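Local coordinates for protein sulfoquinovosidase (Escherichia coli, PDB 5AEG) that hydrolyses plant sulfolipids of the sulfoquinovosyl diacylglyceride type, and simpler sulfoquinovosides, releasing sulfoquinovose for sulfoglycolysis, at residues Gly260-Thr265 with Ala287-Gly292; Met295-Lys300 with Phe367-Gly372; Trp304-Asn309 with Ala332-Tyr337. All blocks are in the same frame, centred on the assembly; numbering follows the deposited sequence.

Interaction 1: residues Gly260-Thr265 with Ala287-Gly292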
loop_
_atom_site.group_PDB
_atom_site.type_symbol
_atom_site.label_atom_id
_atom_site.label_comp_id
_atom_site.label_asym_id
_atom_site.label_seq_id
_atom_site.Cartn_x
_atom_site.Cartn_y
_atom_site.Cartn_z
ATOM N N GLY A 260 -12.825 13.375 -9.320
ATOM C CA GLY A 260 -12.479 14.044 -8.011
ATOM C C GLY A 260 -12.848 15.478 -8.194
ATOM O O GLY A 260 -12.308 16.182 -9.049
ATOM N N ILE A 261 -13.868 15.868 -7.428
ATOM C CA ILE A 261 -14.411 17.222 -7.476
ATOM C C ILE A 261 -14.594 17.763 -6.037
ATOM O O ILE A 261 -14.977 17.039 -5.178
ATOM C CB ILE A 261 -15.728 17.268 -8.225
ATOM C CG1 ILE A 261 -15.630 16.591 -9.630
ATOM C CG2 ILE A 261 -16.191 18.730 -8.340
ATOM C CD1 ILE A 261 -16.966 16.348 -10.328
ATOM N N GLN A 262 -14.290 19.042 -5.840
ATOM C CA GLN A 262 -14.637 19.742 -4.608
ATOM C C GLN A 262 -15.417 21.015 -5.011
ATOM O O GLN A 262 -15.404 21.427 -6.165
ATOM C CB GLN A 262 -13.361 20.098 -3.868
ATOM C CG GLN A 262 -12.527 18.886 -3.473
ATOM C CD GLN A 262 -11.221 19.223 -2.771
ATOM O OE1 GLN A 262 -11.123 19.122 -1.536
ATOM N NE2 GLN A 262 -10.221 19.539 -3.520
ATOM N N GLY A 263 -16.077 21.604 -4.039
ATOM C CA GLY A 263 -16.726 22.892 -4.240
ATOM C C GLY A 263 -18.235 22.908 -4.245
ATOM O O GLY A 263 -18.840 23.978 -4.572
ATOM N N GLY A 264 -18.835 21.767 -3.941
ATOM C CA GLY A 264 -20.227 21.614 -3.668
ATOM C C GLY A 264 -21.083 20.998 -4.802
ATOM O O GLY A 264 -20.586 20.594 -5.849
ATOM N N THR A 265 -22.362 20.819 -4.522
ATOM C CA THR A 265 -23.261 19.987 -5.323
ATOM C C THR A 265 -23.356 20.443 -6.717
ATOM O O THR A 265 -23.305 19.646 -7.675
ATOM C CB THR A 265 -24.693 20.014 -4.731
ATOM O OG1 THR A 265 -24.563 19.721 -3.360
ATOM C CG2 THR A 265 -25.606 18.908 -5.334
ATOM N N ALA A 287 -16.115 13.412 -3.784
ATOM C CA ALA A 287 -16.084 14.783 -3.270
ATOM C C ALA A 287 -15.634 14.720 -1.814
ATOM O O ALA A 287 -16.448 14.492 -0.874
ATOM C CB ALA A 287 -17.497 15.416 -3.355
ATOM N N GLN A 288 -14.350 14.894 -1.599
ATOM C CA GLN A 288 -13.840 14.773 -0.227
ATOM C C GLN A 288 -14.315 15.909 0.747
ATOM O O GLN A 288 -14.221 15.709 1.985
ATOM C CB GLN A 288 -12.341 14.634 -0.206
ATOM C CG GLN A 288 -11.559 15.830 -0.738
ATOM C CD GLN A 288 -10.054 15.687 -0.522
ATOM O OE1 GLN A 288 -9.576 14.715 0.090
ATOM N NE2 GLN A 288 -9.320 16.751 -0.902
ATOM N N ASP A 289 -14.766 17.035 0.185
ATOM C CA ASP A 289 -15.346 18.146 0.998
ATOM C C ASP A 289 -16.841 18.032 1.304
ATOM O O ASP A 289 -17.410 19.039 1.744
ATOM C CB ASP A 289 -14.980 19.567 0.395
ATOM C CG ASP A 289 -15.556 19.809 -0.936
ATOM O OD1 ASP A 289 -15.809 18.805 -1.641
ATOM O OD2 ASP A 289 -15.826 20.983 -1.300
ATOM N N TRP A 290 -17.405 16.812 1.213
ATOM C CA TRP A 290 -18.749 16.489 1.563
ATOM C C TRP A 290 -19.164 16.919 2.983
ATOM O O TRP A 290 -20.348 17.179 3.231
ATOM C CB TRP A 290 -19.029 15.023 1.370
ATOM C CG TRP A 290 -18.450 14.178 2.450
ATOM C CD1 TRP A 290 -17.124 14.027 2.730
ATOM C CD2 TRP A 290 -19.160 13.457 3.457
ATOM N NE1 TRP A 290 -16.979 13.231 3.830
ATOM C CE2 TRP A 290 -18.205 12.892 4.314
ATOM C CE3 TRP A 290 -20.512 13.253 3.734
ATOM C CZ2 TRP A 290 -18.557 12.069 5.431
ATOM C CZ3 TRP A 290 -20.875 12.416 4.829
ATOM C CH2 TRP A 290 -19.874 11.857 5.663
ATOM N N SER A 291 -18.172 17.016 3.840
ATOM C CA SER A 291 -18.252 17.369 5.260
ATOM C C SER A 291 -17.970 18.852 5.511
ATOM O O SER A 291 -18.081 19.345 6.628
ATOM C CB SER A 291 -17.242 16.420 6.008
ATOM O OG SER A 291 -15.879 16.729 5.658
ATOM N N GLY A 292 -17.735 19.637 4.484
ATOM C CA GLY A 292 -17.358 21.041 4.636
ATOM C C GLY A 292 -15.911 21.357 4.394
ATOM O O GLY A 292 -15.076 20.453 4.110
HETATM O O HOH W 1 -12.482 15.163 -4.003
#
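Q262 lies against both Q288 and D289, its root on the aspartate and its tip on the glutamine. D289 points toward 260-265, and OD2 takes the backbone N of G263 on its syn side at 2.8 Å. The other oxygen, OD1, rests on the CA of Q262 at 3.3 Å; it also receives a hydrogen bond from outside, from the hydroxyl of Y313, so that a bond on each oxygen, from Y313 and from G263 N, fixes the rotation of the carboxylate. Having a donor on each oxygen would probably favour the charged form of this buried acid.

With CG anti to the carbonyl carbon (chi1 -61°), the Q262 CG packs beside D289 OD1; the chain then runs on extended, and its tip meets Q288. There NE2 of Q288 donates to OE1 of Q262 at 3.0 Å, with the partner close to the donor amide plane but 63° above the plane of the receiving carbonyl; the two amides are turned 58° apart. The other end of the Q262 amide is spoken for as well, since NE2 bonds to E538 OE1. An alanine in place of Q262 would probably leave Q288 NE2 without this acceptor and E538 without its amide donor, with a gap beside D289 OD1 where CG had packed.

Deeper in, the carbonyl O of I261 meets CA of A287 at 3.2 Å in a CA-H...O contact, and a water accepts from Q288 N and makes a weak bond to that same carbonyl. The two segments follow strands 257-260 and 282-286, neighbours in the parallel barrel. Here, then, are two adjacent loops at the C-terminal ends of (beta/alpha)8 barrel strands, the usual active-site end, and Q288 is one of the residues that bind the sulfoquinovosyl diacylglyceride substrate.

Interaction 2: residues Met295-Lys300 with Phe367-Gly372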
loop_
_atom_site.group_PDB
_atom_site.type_symbol
_atom_site.label_atom_id
_atom_site.label_comp_id
_atom_site.label_asym_id
_atom_site.label_seq_id
_atom_site.Cartn_x
_atom_site.Cartn_y
_atom_site.Cartn_z
ATOM N N MET A 295 -11.123 26.765 6.057
ATOM C CA MET A 295 -10.079 27.693 5.658
ATOM C C MET A 295 -8.825 27.648 6.571
ATOM O O MET A 295 -8.945 27.658 7.806
ATOM C CB MET A 295 -10.670 29.089 5.678
ATOM C CG MET A 295 -10.104 29.960 4.641
ATOM S SD MET A 295 -10.540 29.235 3.013
ATOM C CE MET A 295 -9.102 30.018 2.323
ATOM N N THR A 296 -7.626 27.547 5.960
ATOM C CA THR A 296 -6.333 27.692 6.641
ATOM C C THR A 296 -5.496 28.787 5.915
ATOM O O THR A 296 -5.851 29.254 4.832
ATOM C CB THR A 296 -5.526 26.401 6.612
ATOM O OG1 THR A 296 -5.120 26.150 5.260
ATOM C CG2 THR A 296 -6.340 25.209 7.212
ATOM N N SER A 297 -4.386 29.188 6.515
ATOM C CA SER A 297 -3.429 30.117 5.871
ATOM C C SER A 297 -2.848 29.595 4.530
ATOM O O SER A 297 -2.286 30.389 3.794
ATOM C CB SER A 297 -2.251 30.424 6.821
ATOM O OG SER A 297 -1.699 29.217 7.284
ATOM N N PHE A 298 -3.012 28.292 4.217
ATOM C CA PHE A 298 -2.531 27.660 2.955
ATOM C C PHE A 298 -3.658 27.292 1.952
ATOM O O PHE A 298 -3.405 26.565 0.997
ATOM C CB PHE A 298 -1.696 26.422 3.299
ATOM C CG PHE A 298 -0.948 26.556 4.600
ATOM C CD1 PHE A 298 0.210 27.331 4.677
ATOM C CD2 PHE A 298 -1.449 25.982 5.779
ATOM C CE1 PHE A 298 0.892 27.480 5.889
ATOM C CE2 PHE A 298 -0.780 26.135 6.995
ATOM C CZ PHE A 298 0.399 26.874 7.051
ATOM N N GLY A 299 -4.864 27.848 2.151
ATOM C CA GLY A 299 -6.084 27.527 1.392
ATOM C C GLY A 299 -6.984 26.506 2.112
ATOM O O GLY A 299 -6.819 26.218 3.290
ATOM N N LYS A 300 -7.865 25.886 1.330
ATOM C CA LYS A 300 -9.002 25.131 1.789
ATOM C C LYS A 300 -8.633 23.681 2.091
ATOM O O LYS A 300 -7.951 23.012 1.315
ATOM C CB LYS A 300 -10.090 25.207 0.716
ATOM C CG LYS A 300 -10.383 26.680 0.368
ATOM C CD LYS A 300 -11.715 26.995 -0.275
ATOM C CE LYS A 300 -11.935 26.267 -1.580
ATOM N NZ LYS A 300 -11.078 26.744 -2.689
ATOM N N PHE A 367 -2.893 19.783 13.426
ATOM C CA PHE A 367 -2.732 19.866 11.964
ATOM C C PHE A 367 -2.738 21.350 11.567
ATOM O O PHE A 367 -3.499 21.806 10.717
ATOM C CB PHE A 367 -3.789 19.040 11.239
ATOM C CG PHE A 367 -3.733 17.568 11.565
ATOM C CD1 PHE A 367 -2.765 16.750 10.990
ATOM C CD2 PHE A 367 -4.627 17.008 12.487
ATOM C CE1 PHE A 367 -2.702 15.395 11.303
ATOM C CE2 PHE A 367 -4.579 15.663 12.804
ATOM C CZ PHE A 367 -3.625 14.849 12.181
ATOM N N GLY A 368 -1.890 22.099 12.259
ATOM C CA GLY A 368 -1.499 23.428 11.869
ATOM C C GLY A 368 -2.204 24.284 12.858
ATOM O O GLY A 368 -1.932 24.232 14.072
ATOM N N GLU A 369 -3.178 24.995 12.341
ATOM C CA GLU A 369 -3.918 25.935 13.151
ATOM C C GLU A 369 -5.016 25.181 13.968
ATOM O O GLU A 369 -5.414 25.643 15.051
ATOM C CB GLU A 369 -4.426 27.140 12.279
ATOM C CG GLU A 369 -4.795 26.903 10.783
ATOM C CD GLU A 369 -3.652 27.048 9.752
ATOM O OE1 GLU A 369 -3.361 28.186 9.306
ATOM O OE2 GLU A 369 -3.079 26.008 9.323
ATOM N N PHE A 370 -5.434 23.993 13.477
ATOM C CA PHE A 370 -6.525 23.198 14.085
ATOM C C PHE A 370 -6.064 21.857 14.621
ATOM O O PHE A 370 -5.017 21.393 14.250
ATOM C CB PHE A 370 -7.651 23.017 13.065
ATOM C CG PHE A 370 -8.222 24.348 12.599
ATOM C CD1 PHE A 370 -9.221 25.021 13.360
ATOM C CD2 PHE A 370 -7.684 25.003 11.480
ATOM C CE1 PHE A 370 -9.740 26.258 12.935
ATOM C CE2 PHE A 370 -8.186 26.252 11.061
ATOM C CZ PHE A 370 -9.213 26.874 11.784
ATOM N N TYR A 371 -6.880 21.250 15.467
ATOM C CA TYR A 371 -6.555 19.992 16.149
ATOM C C TYR A 371 -7.554 18.939 15.930
ATOM O O TYR A 371 -8.759 19.205 15.760
ATOM C CB TYR A 371 -6.503 20.199 17.657
ATOM C CG TYR A 371 -5.624 21.326 18.096
ATOM C CD1 TYR A 371 -6.101 22.641 18.107
ATOM C CD2 TYR A 371 -4.323 21.094 18.517
ATOM C CE1 TYR A 371 -5.308 23.685 18.546
ATOM C CE2 TYR A 371 -3.526 22.148 18.948
ATOM C CZ TYR A 371 -4.016 23.434 18.928
ATOM O OH TYR A 371 -3.204 24.446 19.348
ATOM N N GLY A 372 -7.075 17.701 16.016
ATOM C CA GLY A 372 -7.970 16.550 15.878
ATOM C C GLY A 372 -7.741 15.601 16.994
ATOM O O GLY A 372 -6.579 15.324 17.287
#
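E369 reaches across to the turn at S297, and one oxygen does most of the work. OE1 accepts twice: from the hydroxyl of S297 at 2.8 Å, through the syn lone pair, and from S297 N at 3.1 Å, a nearly straight bond that arrives from above the carboxylate plane. The second oxygen, OE2, sits 3.3 Å from CE2 of F298 and 3.7 Å from CB of T296, so the carboxylate has carbon on that side. Next to it, the ring of F370 brings CE2 to within 3.6 Å of the carbonyl O of M295.

What presents the S297 donors is a beta hairpin, strands 293-296 and 299-302, closed by a type I turn from T296 to G299. T296 braces the turn in two ways: OG1 accepts from F298 N, making an ST turn, and donates to G299 O at 2.6 Å, an oxygen that also takes T296 N. S297 OG in turn lies over the centre of the F298 ring, on one face.

On the other segment, the E369 chain bends at chi2 (-89°) to bring its carboxylate to the turn. The F367 N to F370 O bond closes the loop that carries E369 between strands 364-367 and 370-374. F370 makes a cation-pi contact with R294, and R301, which binds the substrate, comes right after K300 on the returning strand of the hairpin, its side chain close to that of T296.

Interaction 3: residues Trp304-Asn309 with Ala332-Tyr337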
loop_
_atom_site.group_PDB
_atom_site.type_symbol
_atom_site.label_atom_id
_atom_site.label_comp_id
_atom_site.label_asym_id
_atom_site.label_seq_id
_atom_site.Cartn_x
_atom_site.Cartn_y
_atom_site.Cartn_z
ATOM N N TRP A 304 -12.857 18.098 9.230
ATOM C CA TRP A 304 -12.793 16.743 9.759
ATOM C C TRP A 304 -13.908 16.356 10.758
ATOM O O TRP A 304 -13.667 16.028 11.940
ATOM C CB TRP A 304 -11.398 16.466 10.337
ATOM C CG TRP A 304 -10.282 16.415 9.332
ATOM C CD1 TRP A 304 -10.333 16.718 8.032
ATOM C CD2 TRP A 304 -8.943 16.031 9.593
ATOM N NE1 TRP A 304 -9.084 16.608 7.449
ATOM C CE2 TRP A 304 -8.223 16.177 8.406
ATOM C CE3 TRP A 304 -8.273 15.626 10.728
ATOM C CZ2 TRP A 304 -6.875 15.875 8.317
ATOM C CZ3 TRP A 304 -6.892 15.343 10.614
ATOM C CH2 TRP A 304 -6.260 15.434 9.428
ATOM N N ASN A 305 -15.140 16.447 10.306
ATOM C CA ASN A 305 -16.281 15.963 11.053
ATOM C C ASN A 305 -17.186 15.218 10.065
ATOM O O ASN A 305 -17.752 15.835 9.190
ATOM C CB ASN A 305 -17.015 17.145 11.716
ATOM C CG ASN A 305 -17.994 16.667 12.792
ATOM O OD1 ASN A 305 -17.585 16.221 13.848
ATOM N ND2 ASN A 305 -19.250 16.618 12.459
ATOM N N TRP A 306 -17.354 13.917 10.301
ATOM C CA TRP A 306 -17.795 12.927 9.306
ATOM C C TRP A 306 -19.331 12.801 9.276
ATOM O O TRP A 306 -19.959 11.779 9.574
ATOM C CB TRP A 306 -17.039 11.588 9.470
ATOM C CG TRP A 306 -15.629 11.807 9.823
ATOM C CD1 TRP A 306 -14.982 11.351 10.935
ATOM C CD2 TRP A 306 -14.660 12.480 9.062
ATOM N NE1 TRP A 306 -13.694 11.754 10.946
ATOM C CE2 TRP A 306 -13.475 12.500 9.837
ATOM C CE3 TRP A 306 -14.699 13.192 7.854
ATOM C CZ2 TRP A 306 -12.331 13.061 9.394
ATOM C CZ3 TRP A 306 -13.541 13.764 7.414
ATOM C CH2 TRP A 306 -12.386 13.705 8.171
ATOM N N LYS A 307 -19.893 13.904 8.780
ATOM C CA LYS A 307 -21.307 14.013 8.573
ATOM C C LYS A 307 -21.536 14.966 7.410
ATOM O O LYS A 307 -20.799 15.961 7.252
ATOM C CB LYS A 307 -21.874 14.564 9.869
ATOM C CG LYS A 307 -23.373 14.589 10.037
ATOM C CD LYS A 307 -23.701 14.557 11.560
ATOM C CE LYS A 307 -22.838 15.454 12.515
ATOM N NZ LYS A 307 -22.287 14.785 13.760
ATOM N N TRP A 308 -22.558 14.700 6.622
ATOM C CA TRP A 308 -22.885 15.512 5.416
ATOM C C TRP A 308 -23.122 16.953 5.817
ATOM O O TRP A 308 -23.837 17.205 6.756
ATOM C CB TRP A 308 -24.132 14.927 4.700
ATOM C CG TRP A 308 -24.799 15.833 3.795
ATOM C CD1 TRP A 308 -24.248 16.697 2.943
ATOM C CD2 TRP A 308 -26.201 16.021 3.699
ATOM N NE1 TRP A 308 -25.200 17.395 2.280
ATOM C CE2 TRP A 308 -26.418 17.005 2.715
ATOM C CE3 TRP A 308 -27.300 15.427 4.333
ATOM C CZ2 TRP A 308 -27.725 17.462 2.332
ATOM C CZ3 TRP A 308 -28.637 15.854 3.930
ATOM C CH2 TRP A 308 -28.808 16.874 2.936
ATOM N N ASN A 309 -22.462 17.871 5.182
ATOM C CA ASN A 309 -22.564 19.252 5.438
ATOM C C ASN A 309 -23.499 19.858 4.363
ATOM O O ASN A 309 -23.116 20.079 3.202
ATOM C CB ASN A 309 -21.147 19.854 5.378
ATOM C CG ASN A 309 -21.085 21.329 5.749
ATOM O OD1 ASN A 309 -21.901 22.144 5.290
ATOM N ND2 ASN A 309 -20.072 21.701 6.517
ATOM N N ALA A 332 -17.205 9.562 -0.752
ATOM C CA ALA A 332 -16.858 10.590 0.250
ATOM C C ALA A 332 -15.508 10.350 0.882
ATOM O O ALA A 332 -14.643 9.842 0.221
ATOM C CB ALA A 332 -18.008 10.704 1.261
ATOM N N TYR A 333 -15.281 10.780 2.119
ATOM C CA TYR A 333 -13.979 10.774 2.746
ATOM C C TYR A 333 -14.180 10.640 4.257
ATOM O O TYR A 333 -15.079 11.320 4.839
ATOM C CB TYR A 333 -13.236 12.090 2.443
ATOM C CG TYR A 333 -11.924 12.271 3.125
ATOM C CD1 TYR A 333 -11.847 12.670 4.489
ATOM C CD2 TYR A 333 -10.732 12.113 2.461
ATOM C CE1 TYR A 333 -10.619 12.794 5.118
ATOM C CE2 TYR A 333 -9.497 12.257 3.096
ATOM C CZ TYR A 333 -9.453 12.588 4.436
ATOM O OH TYR A 333 -8.286 12.751 5.063
ATOM N N ILE A 334 -13.279 9.875 4.879
ATOM C CA ILE A 334 -13.209 9.737 6.323
ATOM C C ILE A 334 -11.768 9.395 6.729
ATOM O O ILE A 334 -10.998 8.797 5.931
ATOM C CB ILE A 334 -14.250 8.714 6.862
ATOM C CG1 ILE A 334 -14.214 8.737 8.409
ATOM C CG2 ILE A 334 -14.037 7.282 6.406
ATOM C CD1 ILE A 334 -15.431 8.071 8.997
ATOM N N ASN A 335 -11.374 9.817 7.940
ATOM C CA ASN A 335 -10.123 9.456 8.535
ATOM C C ASN A 335 -10.334 9.174 10.047
ATOM O O ASN A 335 -11.463 9.403 10.520
ATOM C CB ASN A 335 -9.041 10.424 8.176
ATOM C CG ASN A 335 -9.066 11.716 8.920
ATOM O OD1 ASN A 335 -9.316 11.786 10.095
ATOM N ND2 ASN A 335 -8.667 12.747 8.249
ATOM N N PRO A 336 -9.308 8.682 10.741
ATOM C CA PRO A 336 -9.589 8.192 12.098
ATOM C C PRO A 336 -9.293 9.260 13.153
ATOM O O PRO A 336 -9.038 8.910 14.314
ATOM C CB PRO A 336 -8.694 6.976 12.173
ATOM C CG PRO A 336 -7.434 7.460 11.459
ATOM C CD PRO A 336 -7.906 8.371 10.354
ATOM N N TYR A 337 -9.361 10.549 12.760
ATOM C CA TYR A 337 -9.290 11.697 13.660
ATOM C C TYR A 337 -10.637 12.457 13.588
ATOM O O TYR A 337 -11.459 12.222 12.684
ATOM C CB TYR A 337 -8.209 12.670 13.274
ATOM C CG TYR A 337 -6.810 12.086 13.060
ATOM C CD1 TYR A 337 -5.930 11.869 14.137
ATOM C CD2 TYR A 337 -6.324 11.860 11.765
ATOM C CE1 TYR A 337 -4.618 11.405 13.909
ATOM C CE2 TYR A 337 -5.079 11.341 11.542
ATOM C CZ TYR A 337 -4.172 11.151 12.600
ATOM O OH TYR A 337 -2.864 10.654 12.340
HETATM O O HOH W 2 -7.935 15.753 5.013
#
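W306 has the largest share of this contact, its indole packed between I334 on one face and the backbone of its own segment on the other. CG1 of I334 stands 3.7 Å from the centroid of the five-membered ring, a CH-pi contact close to the ring normal, and the backbone N of N335 lies over the same face. The opposite face is covered by the carbonyl carbon of W304. At the edge, in the ring plane, comes Y337 O: NE1 of W306 donates to it at 2.9 Å and lies nearly along the C=O axis, though the N-H...O angle is only 145°.

The setting is the C-terminal end of strand 329-334 of the (beta/alpha)8 barrel, where the chain leaves the strand beside the active site: W304 binds the substrate and Y333 OH bonds to the catalytic nucleophile, D405.

W304 shows one face to N335, whose ND2 sits over the indole about 3.5 Å from CE2, with the amide plane turned 83° to the ring. The amide is held from both ends. ND2 donates nearly straight to Y333 OH, and OD1 accepts Y337 N at 2.9 Å in an Asx turn. Chi1 of 77° sets N335 CG between the backbone N and the carbonyl carbon, 3.6 Å from CZ2 of W306; OD1 comes closer still to that same carbon.

Y333 presents its ring edge to W306, CD1 to CZ3 at 3.6 Å. Y337 runs beside W304, the planes nearly parallel but slid apart, with CD2 3.7 Å from CZ3; its OH bonds to Y409 O, outside the two segments. The hydroxyl of Y333 is joined back to W304 by a water that accepts from indole NE1 at 2.8 Å and donates to Y333 OH.

How the interactions relate
Interaction 3 is the buried one, interaction 1 is partly buried, and interaction 2 lies at the surface. Their chemistry follows: indole and phenol rings with a few directed bonds in 3, amides and a carboxylate in 1, a carboxylate on a hairpin turn in 2. Interactions 1 and 3 sit at neighbouring barrel strands, 282-286 and 329-334, and meet directly: W290 NE1 reaches Y333 O, and W290 O takes N309 N. Interaction 2 touches 3 through F367, whose ring packs edge-to-face on both W304 and Y337. Interaction 2 closes the loop inside which 3 is nested, while interactions 1 and 2 adjoin only along the chain.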